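Local coordinates for probable sulfate-binding lipoprotein SubI (Mycobacterium tuberculosis, PDB 6DDN) that probably binds sulfate outside the cytoplasmic membrane as the solute-binding component of a transport system, at residues V119-D127 against P264-T272. Residues are numbered along the deposited sequence; the frame is centred on the assembly and turned at random.
Sequences VKAGKVDKD and PLAVVATST. With ACT (acetate ion), chain I.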
ATOM      1  N   VAL A 119       5.011  17.643  -0.885  1.00 52.09           N
ATOM      2  CA  VAL A 119       6.046  18.391  -1.591  1.00 56.77           C
ATOM      3  C   VAL A 119       5.482  19.707  -2.108  1.00 61.37           C
ATOM      4  O   VAL A 119       6.105  20.767  -1.974  1.00 63.28           O
ATOM      5  CB  VAL A 119       6.639  17.543  -2.730  1.00 51.87           C
ATOM      6  CG1 VAL A 119       7.804  18.270  -3.377  1.00 54.77           C
ATOM      7  CG2 VAL A 119       7.085  16.191  -2.209  1.00 48.75           C
ATOM      8  N   LYS A 120       4.284  19.658  -2.699  1.00 61.40           N
ATOM      9  CA  LYS A 120       3.604  20.867  -3.144  1.00 60.40           C
ATOM     10  C   LYS A 120       3.376  21.852  -2.006  1.00 61.37           C
ATOM     11  O   LYS A 120       3.245  23.055  -2.259  1.00 67.15           O
ATOM     12  CB  LYS A 120       2.264  20.499  -3.787  1.00 62.21           C
ATOM     13  CG  LYS A 120       1.856  21.379  -4.955  1.00 73.55           C
ATOM     14  CD  LYS A 120       2.408  20.852  -6.271  1.00 77.62           C
ATOM     15  CE  LYS A 120       1.929  21.695  -7.445  1.00 83.66           C
ATOM     16  NZ  LYS A 120       2.243  23.140  -7.269  1.00 87.43           N
ATOM     17  N   ALA A 121       3.330  21.373  -0.764  1.00 52.95           N
ATOM     18  CA  ALA A 121       3.084  22.212   0.399  1.00 56.63           C
ATOM     19  C   ALA A 121       4.354  22.540   1.173  1.00 59.00           C
ATOM     20  O   ALA A 121       4.270  23.123   2.257  1.00 64.41           O
ATOM     21  CB  ALA A 121       2.069  21.539   1.326  1.00 54.56           C
ATOM     22  N   GLY A 122       5.522  22.175   0.648  1.00 57.93           N
ATOM     23  CA  GLY A 122       6.772  22.445   1.334  1.00 63.39           C
ATOM     24  C   GLY A 122       7.054  21.579   2.541  1.00 61.22           C
ATOM     25  O   GLY A 122       8.010  21.853   3.271  1.00 64.17           O
ATOM     26  N   LYS A 123       6.254  20.539   2.775  1.00 58.51           N
ATOM     27  CA  LYS A 123       6.439  19.673   3.932  1.00 61.89           C
ATOM     28  C   LYS A 123       7.445  18.559   3.682  1.00 66.90           C
ATOM     29  O   LYS A 123       8.076  18.079   4.631  1.00 72.46           O
ATOM     30  CB  LYS A 123       5.100  19.061   4.350  1.00 60.86           C
ATOM     31  CG  LYS A 123       4.047  20.083   4.730  1.00 63.92           C
ATOM     32  CD  LYS A 123       4.221  20.551   6.163  1.00 68.64           C
ATOM     33  CE  LYS A 123       3.124  21.527   6.555  1.00 74.84           C
ATOM     34  NZ  LYS A 123       3.248  21.968   7.972  1.00 80.06           N
ATOM     35  N   VAL A 124       7.599  18.127   2.435  1.00 61.24           N
ATOM     36  CA  VAL A 124       8.580  17.115   2.066  1.00 61.07           C
ATOM     37  C   VAL A 124       9.503  17.726   1.023  1.00 57.43           C
ATOM     38  O   VAL A 124       9.034  18.227  -0.008  1.00 50.12           O
ATOM     39  CB  VAL A 124       7.915  15.836   1.532  1.00 61.49           C
ATOM     40  CG1 VAL A 124       8.914  15.005   0.745  1.00 63.09           C
ATOM     41  CG2 VAL A 124       7.340  15.019   2.676  1.00 61.83           C
ATOM     42  N   ASP A 125      10.807  17.696   1.300  1.00 59.53           N
ATOM     43  CA  ASP A 125      11.796  18.160   0.338  1.00 63.59           C
ATOM     44  C   ASP A 125      11.673  17.347  -0.950  1.00 65.91           C
ATOM     45  O   ASP A 125      11.306  16.170  -0.938  1.00 64.39           O
ATOM     46  CB  ASP A 125      13.207  18.041   0.936  1.00 65.93           C
ATOM     47  CG  ASP A 125      14.312  18.425  -0.045  1.00 70.81           C
ATOM     48  OD1 ASP A 125      15.149  19.269   0.333  1.00 77.33           O
ATOM     49  OD2 ASP A 125      14.367  17.895  -1.175  1.00 70.61           O
ATOM     50  N   LYS A 126      11.987  17.996  -2.073  1.00 70.78           N
ATOM     51  CA  LYS A 126      11.835  17.349  -3.374  1.00 70.59           C
ATOM     52  C   LYS A 126      12.880  16.264  -3.621  1.00 72.51           C
ATOM     53  O   LYS A 126      12.687  15.425  -4.511  1.00 72.13           O
ATOM     54  CB  LYS A 126      11.899  18.399  -4.482  1.00 75.45           C
ATOM     55  CG  LYS A 126      11.394  19.773  -4.057  1.00 80.89           C
ATOM     56  CD  LYS A 126      12.090  20.878  -4.836  1.00 89.08           C
ATOM     57  CE  LYS A 126      11.630  22.248  -4.372  1.00 93.34           C
ATOM     58  NZ  LYS A 126      11.771  22.412  -2.896  1.00 93.37           N
ATOM     59  N   ASP A 127      13.965  16.247  -2.842  1.00 98.62           N
ATOM     60  CA  ASP A 127      15.042  15.267  -2.977  1.00103.36           C
ATOM     61  C   ASP A 127      14.602  13.853  -2.615  1.00102.32           C
ATOM     62  O   ASP A 127      15.404  12.918  -2.666  1.00104.02           O
ATOM     63  CB  ASP A 127      16.236  15.649  -2.092  1.00114.99           C
ATOM     64  CG  ASP A 127      15.945  15.494  -0.589  1.00119.33           C
ATOM     65  OD1 ASP A 127      16.801  15.912   0.215  1.00124.13           O
ATOM     66  OD2 ASP A 127      14.868  14.989  -0.195  1.00117.02           O
ATOM     67  N   PRO A 264       5.644   4.701  -0.802  1.00 47.24           N
ATOM     68  CA  PRO A 264       6.748   5.643  -0.593  1.00 46.92           C
ATOM     69  C   PRO A 264       6.927   6.038   0.868  1.00 45.12           C
ATOM     70  O   PRO A 264       6.004   5.990   1.685  1.00 38.72           O
ATOM     71  CB  PRO A 264       6.337   6.856  -1.434  1.00 49.14           C
ATOM     72  CG  PRO A 264       4.846   6.787  -1.475  1.00 48.48           C
ATOM     73  CD  PRO A 264       4.495   5.327  -1.477  1.00 43.87           C
ATOM     74  N   LEU A 265       8.157   6.451   1.174  1.00 47.31           N
ATOM     75  CA  LEU A 265       8.543   6.938   2.490  1.00 47.87           C
ATOM     76  C   LEU A 265       9.448   8.146   2.310  1.00 48.43           C
ATOM     77  O   LEU A 265      10.344   8.136   1.462  1.00 49.73           O
ATOM     78  CB  LEU A 265       9.267   5.856   3.302  1.00 48.03           C
ATOM     79  CG  LEU A 265      10.058   6.293   4.538  1.00 42.94           C
ATOM     80  CD1 LEU A 265       9.151   6.423   5.753  1.00 44.98           C
ATOM     81  CD2 LEU A 265      11.192   5.317   4.814  1.00 37.49           C
ATOM     82  N   ALA A 266       9.216   9.183   3.110  1.00 51.11           N
ATOM     83  CA  ALA A 266      10.004  10.401   3.012  1.00 51.42           C
ATOM     84  C   ALA A 266      10.102  11.053   4.381  1.00 56.08           C
ATOM     85  O   ALA A 266       9.215  10.901   5.225  1.00 60.00           O
ATOM     86  CB  ALA A 266       9.402  11.382   2.000  1.00 53.28           C
ATOM     87  N   VAL A 267      11.191  11.777   4.590  1.00 58.56           N
ATOM     88  CA  VAL A 267      11.366  12.566   5.803  1.00 56.91           C
ATOM     89  C   VAL A 267      10.595  13.869   5.654  1.00 57.10           C
ATOM     90  O   VAL A 267      10.587  14.485   4.581  1.00 60.72           O
ATOM     91  CB  VAL A 267      12.863  12.814   6.068  1.00 60.13           C
ATOM     92  CG1 VAL A 267      13.069  14.062   6.907  1.00 59.59           C
ATOM     93  CG2 VAL A 267      13.488  11.604   6.745  1.00 62.73           C
ATOM     94  N   VAL A 268       9.923  14.285   6.723  1.00 53.86           N
ATOM     95  CA  VAL A 268       9.190  15.547   6.719  1.00 55.89           C
ATOM     96  C   VAL A 268      10.190  16.685   6.886  1.00 56.72           C
ATOM     97  O   VAL A 268      10.955  16.715   7.856  1.00 53.81           O
ATOM     98  CB  VAL A 268       8.125  15.574   7.822  1.00 53.41           C
ATOM     99  CG1 VAL A 268       7.737  17.008   8.151  1.00 59.17           C
ATOM    100  CG2 VAL A 268       6.907  14.774   7.396  1.00 52.44           C
ATOM    101  N   ALA A 269      10.184  17.625   5.937  1.00 62.07           N
ATOM    102  CA  ALA A 269      11.169  18.702   5.953  1.00 67.05           C
ATOM    103  C   ALA A 269      10.976  19.636   7.140  1.00 69.19           C
ATOM    104  O   ALA A 269      11.958  20.150   7.685  1.00 71.70           O
ATOM    105  CB  ALA A 269      11.108  19.486   4.643  1.00 68.04           C
ATOM    106  N   THR A 270       9.733  19.863   7.558  1.00 73.60           N
ATOM    107  CA  THR A 270       9.437  20.794   8.641  1.00 76.71           C
ATOM    108  C   THR A 270       9.681  20.203  10.024  1.00 75.18           C
ATOM    109  O   THR A 270       9.218  20.777  11.015  1.00 79.77           O
ATOM    110  CB  THR A 270       7.988  21.271   8.538  1.00 83.72           C
ATOM    111  OG1 THR A 270       7.104  20.156   8.702  1.00 84.02           O
ATOM    112  CG2 THR A 270       7.742  21.900   7.185  1.00 89.74           C
ATOM    113  N   SER A 271      10.395  19.087  10.122  1.00 69.67           N
ATOM    114  CA  SER A 271      10.602  18.422  11.398  1.00 64.91           C
ATOM    115  C   SER A 271      11.859  18.938  12.083  1.00 61.88           C
ATOM    116  O   SER A 271      12.877  19.197  11.437  1.00 58.93           O
ATOM    117  CB  SER A 271      10.704  16.910  11.212  1.00 61.30           C
ATOM    118  OG  SER A 271      11.479  16.330  12.249  1.00 56.28           O
ATOM    119  N   THR A 272      11.777  19.073  13.406  1.00 62.83           N
ATOM    120  CA  THR A 272      12.890  19.508  14.234  1.00 61.73           C
ATOM    121  C   THR A 272      13.785  18.351  14.666  1.00 59.30           C
ATOM    122  O   THR A 272      14.524  18.488  15.648  1.00 61.51           O
ATOM    123  CB  THR A 272      12.365  20.247  15.465  1.00 60.69           C
ATOM    124  OG1 THR A 272      11.725  19.312  16.344  1.00 60.24           O
ATOM    125  CG2 THR A 272      11.360  21.311  15.058  1.00 61.09           C
TER
HETATM  126  C   ACT I 407       7.878  18.579  14.960  1.00 73.48           C
HETATM  127  O   ACT I 407       9.113  18.333  15.037  1.00 68.71           O
HETATM  128  OXT ACT I 407       7.060  18.242  14.057  1.00 82.37           O
HETATM  129  CH3 ACT I 407       7.258  19.409  16.134  1.00 68.50           C
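Gly122 touches Ala269 and Thr270 just where a Schellman motif ends helix 113-120, with Gly122, at positive phi, as its C-prime residue. The site illustrates how, in a solute-binding protein fold, the chain leaving a helix is tied to the chain leaving a sheet strand, here 257-267. The Gly122 carbonyl O lies 3.9 Å from Thr270 CG2.

Lys123 makes the one hydrogen bond between the two segments. Its carbonyl O accepts from Ala269 N at 2.5 Å, unusually short for such a pair, so the exact length is doubtful. The bond is bent to 149° at the hydrogen, and the donor is tilted out of the carbonyl plane. Val268 CA comes near the same oxygen in a bent CA-H...O contact, so the first two residues of the type I turn Val268-Ser271 meet one carbonyl. A bend at chi2 (-82°) lays Lys123 CD obliquely across Thr270, 3.9 Å from both OG1 and CG2.

Val124 is buried and divides its branches. CG1, anti to the backbone N (chi1 161°), meets Ala266 CB at 3.9 Å, while CG2 rests near the Val267 carbonyl O. The Val124 side chain also touches Val107 of the neighbouring strand 106-108 and Leu118 of the helix.

Asp125 sends its carboxylate away from 264-272; its own backbone N sits 3.8 Å from Ala269 CB.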